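PDB 5CYV: transcriptional regulator from Rhodococcus jostii, which binds p-coumaroyl-CoA and, as a MarR-family transcriptional regulator, probably binds DNA to control genes of p-hydroxycinnamate metabolism. Local coordinates for residues V73-T85 against K94-R106. Residues are numbered along the deposited sequence; the frame is centred on the assembly and turned at random. Where two conformers were deposited one is given.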
loop_
_atom_site.group_PDB
_atom_site.type_symbol
_atom_site.label_atom_id
_atom_site.label_comp_id
_atom_site.label_asym_id
_atom_site.label_seq_id
_atom_site.Cartn_x
_atom_site.Cartn_y
_atom_site.Cartn_z
ATOM N N VAL B 73 -3.981 -20.323 2.917
ATOM C CA VAL B 73 -5.055 -21.324 3.004
ATOM C C VAL B 73 -4.714 -22.360 4.060
ATOM O O VAL B 73 -5.619 -22.740 4.847
ATOM C CB VAL B 73 -5.339 -21.961 1.637
ATOM C CG1 VAL B 73 -6.378 -23.095 1.770
ATOM C CG2 VAL B 73 -5.797 -20.843 0.639
ATOM N N ASP B 74 -3.437 -22.789 4.162
ATOM C CA ASP B 74 -3.086 -23.761 5.197
ATOM C C ASP B 74 -3.399 -23.194 6.582
ATOM O O ASP B 74 -3.856 -23.910 7.473
ATOM C CB ASP B 74 -1.590 -24.126 5.131
ATOM C CG ASP B 74 -1.195 -24.953 3.901
ATOM O OD1 ASP B 74 -2.054 -25.534 3.206
ATOM O OD2 ASP B 74 0.058 -25.038 3.670
ATOM N N GLU B 75 -3.054 -21.920 6.790
ATOM C CA GLU B 75 -3.300 -21.277 8.075
ATOM C C GLU B 75 -4.796 -21.258 8.390
ATOM O O GLU B 75 -5.211 -21.598 9.508
ATOM C CB GLU B 75 -2.708 -19.859 8.067
ATOM C CG GLU B 75 -3.041 -19.076 9.293
ATOM C CD GLU B 75 -2.405 -17.692 9.347
ATOM O OE1 GLU B 75 -2.785 -16.945 10.264
ATOM O OE2 GLU B 75 -1.587 -17.320 8.474
ATOM N N LEU B 76 -5.594 -20.866 7.411
ATOM C CA LEU B 76 -7.014 -20.791 7.650
ATOM C C LEU B 76 -7.593 -22.169 7.833
ATOM O O LEU B 76 -8.540 -22.339 8.645
ATOM C CB LEU B 76 -7.687 -20.096 6.460
ATOM C CG LEU B 76 -7.336 -18.599 6.311
ATOM C CD1 LEU B 76 -7.897 -18.121 5.005
ATOM C CD2 LEU B 76 -7.947 -17.761 7.451
ATOM N N GLU B 77 -7.053 -23.154 7.119
ATOM C CA GLU B 77 -7.603 -24.505 7.221
ATOM C C GLU B 77 -7.271 -25.108 8.601
ATOM O O GLU B 77 -8.119 -25.775 9.202
ATOM C CB GLU B 77 -7.109 -25.408 6.072
ATOM C CG GLU B 77 -7.976 -26.728 5.964
ATOM C CD GLU B 77 -7.770 -27.567 4.676
ATOM O OE1 GLU B 77 -6.695 -27.423 4.045
ATOM O OE2 GLU B 77 -8.645 -28.436 4.327
ATOM N N GLU B 78 -6.082 -24.847 9.119
ATOM C CA GLU B 78 -5.719 -25.373 10.425
ATOM C C GLU B 78 -6.612 -24.812 11.516
ATOM O O GLU B 78 -6.811 -25.493 12.539
ATOM C CB GLU B 78 -4.254 -25.069 10.744
ATOM C CG GLU B 78 -3.824 -25.709 12.027
ATOM C CD GLU B 78 -3.659 -27.201 11.908
ATOM O OE1 GLU B 78 -3.325 -27.672 10.795
ATOM O OE2 GLU B 78 -3.861 -27.903 12.929
ATOM N N ARG B 79 -7.148 -23.599 11.309
ATOM C CA ARG B 79 -8.077 -23.020 12.269
ATOM C C ARG B 79 -9.512 -23.396 12.014
ATOM O O ARG B 79 -10.404 -22.937 12.739
ATOM C CB ARG B 79 -7.970 -21.483 12.270
ATOM C CG ARG B 79 -6.703 -20.925 12.902
ATOM C CD ARG B 79 -6.755 -19.406 12.876
ATOM N NE ARG B 79 -7.799 -18.890 13.775
ATOM C CZ ARG B 79 -8.074 -17.576 13.897
ATOM N NH1 ARG B 79 -7.387 -16.684 13.231
ATOM N NH2 ARG B 79 -9.048 -17.173 14.710
ATOM N N GLY B 80 -9.766 -24.201 10.980
ATOM C CA GLY B 80 -11.137 -24.628 10.731
ATOM C C GLY B 80 -12.013 -23.532 10.094
ATOM O O GLY B 80 -13.242 -23.583 10.151
ATOM N N LEU B 81 -11.367 -22.591 9.448
ATOM C CA LEU B 81 -12.083 -21.449 8.883
ATOM C C LEU B 81 -12.385 -21.648 7.394
ATOM O O LEU B 81 -13.310 -21.049 6.864
ATOM C CB LEU B 81 -11.269 -20.155 9.052
ATOM C CG LEU B 81 -10.912 -19.822 10.497
ATOM C CD1 LEU B 81 -9.960 -18.629 10.572
ATOM C CD2 LEU B 81 -12.232 -19.486 11.252
ATOM N N VAL B 82 -11.542 -22.426 6.703
ATOM C CA VAL B 82 -11.852 -22.809 5.311
ATOM C C VAL B 82 -11.527 -24.264 5.163
ATOM O O VAL B 82 -10.804 -24.842 6.001
ATOM C CB VAL B 82 -11.038 -22.001 4.240
ATOM C CG1 VAL B 82 -11.252 -20.506 4.355
ATOM C CG2 VAL B 82 -9.499 -22.291 4.323
ATOM N N VAL B 83 -12.053 -24.870 4.101
ATOM C CA VAL B 83 -11.763 -26.244 3.759
ATOM C C VAL B 83 -11.373 -26.280 2.285
ATOM O O VAL B 83 -11.961 -25.569 1.481
ATOM C CB VAL B 83 -12.982 -27.182 3.995
ATOM C CG1 VAL B 83 -12.710 -28.520 3.401
ATOM C CG2 VAL B 83 -13.203 -27.362 5.474
ATOM N N ARG B 84 -10.393 -27.087 1.941
ATOM C CA ARG B 84 -10.133 -27.332 0.530
ATOM C C ARG B 84 -11.109 -28.377 0.038
ATOM O O ARG B 84 -11.103 -29.542 0.530
ATOM C CB ARG B 84 -8.697 -27.790 0.322
ATOM C CG ARG B 84 -7.653 -26.724 0.612
ATOM C CD ARG B 84 -6.264 -27.259 0.240
ATOM N NE ARG B 84 -5.266 -26.184 0.104
ATOM C CZ ARG B 84 -4.406 -25.838 1.054
ATOM N NH1 ARG B 84 -4.454 -26.467 2.234
ATOM N NH2 ARG B 84 -3.489 -24.893 0.842
ATOM N N THR B 85 -11.944 -27.997 -0.916
ATOM C CA THR B 85 -12.959 -28.891 -1.433
ATOM C C THR B 85 -12.896 -28.958 -2.942
ATOM O O THR B 85 -11.954 -28.404 -3.556
ATOM C CB THR B 85 -14.371 -28.463 -0.918
ATOM O OG1 THR B 85 -15.330 -29.462 -1.222
ATOM C CG2 THR B 85 -14.851 -27.090 -1.455
ATOM N N LYS B 94 -10.538 -27.055 -7.958
ATOM C CA LYS B 94 -10.373 -27.063 -6.527
ATOM C C LYS B 94 -10.819 -25.719 -5.970
ATOM O O LYS B 94 -10.468 -24.664 -6.550
ATOM C CB LYS B 94 -8.930 -27.340 -6.157
ATOM C CG LYS B 94 -8.539 -28.777 -6.614
ATOM C CD LYS B 94 -7.104 -29.068 -6.339
ATOM C CE LYS B 94 -6.692 -30.441 -6.876
ATOM N NZ LYS B 94 -5.232 -30.589 -6.696
ATOM N N LEU B 95 -11.625 -25.757 -4.911
ATOM C CA LEU B 95 -12.111 -24.525 -4.291
ATOM C C LEU B 95 -11.695 -24.413 -2.849
ATOM O O LEU B 95 -11.535 -25.413 -2.123
ATOM C CB LEU B 95 -13.635 -24.436 -4.397
ATOM C CG LEU B 95 -14.208 -24.405 -5.807
ATOM C CD1 LEU B 95 -15.704 -24.378 -5.672
ATOM C CD2 LEU B 95 -13.738 -23.175 -6.655
ATOM N N ILE B 96 -11.491 -23.178 -2.419
ATOM C CA ILE B 96 -11.284 -22.837 -1.019
ATOM C C ILE B 96 -12.625 -22.365 -0.477
ATOM O O ILE B 96 -13.148 -21.342 -0.922
ATOM C CB ILE B 96 -10.227 -21.703 -0.900
ATOM C CG1 ILE B 96 -8.897 -22.121 -1.542
ATOM C CG2 ILE B 96 -10.045 -21.304 0.581
ATOM C CD1 ILE B 96 -8.176 -20.925 -2.160
ATOM N N ALA B 97 -13.233 -23.186 0.369
ATOM C CA ALA B 97 -14.594 -22.888 0.858
ATOM C C ALA B 97 -14.613 -22.509 2.314
ATOM O O ALA B 97 -14.053 -23.195 3.161
ATOM C CB ALA B 97 -15.529 -24.140 0.645
ATOM N N ALA B 98 -15.331 -21.441 2.624
ATOM C CA ALA B 98 -15.462 -21.068 4.002
ATOM C C ALA B 98 -16.349 -21.990 4.781
ATOM O O ALA B 98 -17.352 -22.508 4.281
ATOM C CB ALA B 98 -16.019 -19.641 4.080
ATOM N N THR B 99 -15.987 -22.221 6.045
ATOM C CA THR B 99 -16.849 -22.988 6.928
ATOM C C THR B 99 -17.825 -22.092 7.656
ATOM O O THR B 99 -17.680 -20.878 7.569
ATOM C CB THR B 99 -16.016 -23.737 7.983
ATOM O OG1 THR B 99 -15.316 -22.781 8.777
ATOM C CG2 THR B 99 -14.944 -24.666 7.323
ATOM N N GLU B 100 -18.778 -22.666 8.383
ATOM C CA GLU B 100 -19.633 -21.840 9.240
ATOM C C GLU B 100 -18.821 -20.958 10.193
ATOM O O GLU B 100 -19.092 -19.751 10.367
ATOM C CB GLU B 100 -20.579 -22.762 10.021
ATOM C CG GLU B 100 -20.866 -22.340 11.430
ATOM C CD GLU B 100 -22.200 -22.880 11.932
ATOM O OE1 GLU B 100 -22.618 -23.974 11.476
ATOM O OE2 GLU B 100 -22.824 -22.210 12.784
ATOM N N GLU B 101 -17.779 -21.524 10.796
ATOM C CA GLU B 101 -16.937 -20.743 11.712
ATOM C C GLU B 101 -16.137 -19.648 10.980
ATOM O O GLU B 101 -16.002 -18.499 11.447
ATOM C CB GLU B 101 -16.001 -21.690 12.463
ATOM C CG GLU B 101 -15.008 -21.014 13.385
ATOM C CD GLU B 101 -15.648 -20.087 14.419
ATOM O OE1 GLU B 101 -16.784 -20.341 14.883
ATOM O OE2 GLU B 101 -14.995 -19.076 14.774
ATOM N N GLY B 102 -15.668 -19.980 9.785
ATOM C CA GLY B 102 -15.033 -18.981 8.935
ATOM C C GLY B 102 -15.972 -17.817 8.572
ATOM O O GLY B 102 -15.541 -16.670 8.566
ATOM N N ARG B 103 -17.223 -18.117 8.299
ATOM C CA ARG B 103 -18.158 -17.033 7.951
ATOM C C ARG B 103 -18.409 -16.178 9.175
ATOM O O ARG B 103 -18.512 -14.926 9.070
ATOM C CB ARG B 103 -19.470 -17.565 7.374
ATOM C CG ARG B 103 -19.285 -18.236 6.032
ATOM C CD ARG B 103 -20.626 -18.698 5.405
ATOM N NE ARG B 103 -20.309 -19.364 4.113
ATOM C CZ ARG B 103 -20.045 -18.699 2.979
ATOM N NH1 ARG B 103 -20.129 -17.357 2.936
ATOM N NH2 ARG B 103 -19.742 -19.382 1.885
ATOM N N ARG B 104 -18.513 -16.811 10.341
ATOM C CA ARG B 104 -18.774 -16.025 11.554
ATOM C C ARG B 104 -17.568 -15.106 11.862
ATOM O O ARG B 104 -17.732 -13.919 12.210
ATOM C CB ARG B 104 -19.084 -16.960 12.730
ATOM C CG ARG B 104 -19.042 -16.295 14.094
ATOM C CD ARG B 104 -18.463 -17.201 15.206
ATOM N NE ARG B 104 -17.060 -16.868 15.477
ATOM C CZ ARG B 104 -16.622 -15.733 16.032
ATOM N NH1 ARG B 104 -17.466 -14.772 16.413
ATOM N NH2 ARG B 104 -15.317 -15.562 16.211
ATOM N N LEU B 105 -16.350 -15.616 11.695
ATOM C CA LEU B 105 -15.158 -14.810 11.947
ATOM C C LEU B 105 -15.026 -13.729 10.901
ATOM O O LEU B 105 -14.618 -12.601 11.200
ATOM C CB LEU B 105 -13.910 -15.706 11.966
ATOM C CG LEU B 105 -12.654 -14.940 12.361
ATOM C CD1 LEU B 105 -12.746 -14.459 13.801
ATOM C CD2 LEU B 105 -11.381 -15.807 12.129
ATOM N N ARG B 106 -15.412 -14.060 9.676
ATOM C CA ARG B 106 -15.294 -13.076 8.616
ATOM C C ARG B 106 -16.248 -11.918 8.880
ATOM O O ARG B 106 -15.905 -10.760 8.639
ATOM C CB ARG B 106 -15.597 -13.710 7.257
ATOM C CG ARG B 106 -15.945 -12.708 6.169
ATOM C CD ARG B 106 -17.210 -13.111 5.430
ATOM N NE ARG B 106 -17.623 -12.101 4.461
ATOM C CZ ARG B 106 -18.382 -11.049 4.755
ATOM N NH1 ARG B 106 -18.813 -10.866 5.995
ATOM N NH2 ARG B 106 -18.709 -10.181 3.808
#
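Thr99 meets Gly80 and Leu81 at the base of the beta hairpin, the wing of this MarR-type winged helix-turn-helix domain. Thr99 OG1 donates to Gly80 O at 2.6 Å, tilted 18° from the carbonyl plane. The same OG1 accepts from Gly102 N (3.0 Å), making Thr99 the N-cap of helix 100-121. A chi1 of 62° sets OG1 between the backbone N and the carbonyl carbon, where it serves both bonds. A valine in its place would probably leave Gly102 N without its cap and Gly80 O without this donor. Thr99 N donates a hydrogen bond to Leu81 O (3.0 Å), and Gly102 CA makes a CA-H...O contact with Leu81 O at 3.4 Å. Leu81 CD1 touches Leu105 CD2 at 3.5 Å. Along the hairpin strands, Val83 pairs with Ala97 and Thr85 with Leu95, both antiparallel hydrogen-bonded pairs. Val82 and Ile96 lie side by side on one face, and Ile96 CD1 touches Val73 CG2 of helix 70-78. A Schellman motif at Gly80 ends that helix. Further out, Arg84 NH1 and NH2 both grip Asp74 OD1 in a salt bridge, each at 2.8 Å, while Val73 CG1 sits 3.4 Å above the centre of the guanidinium.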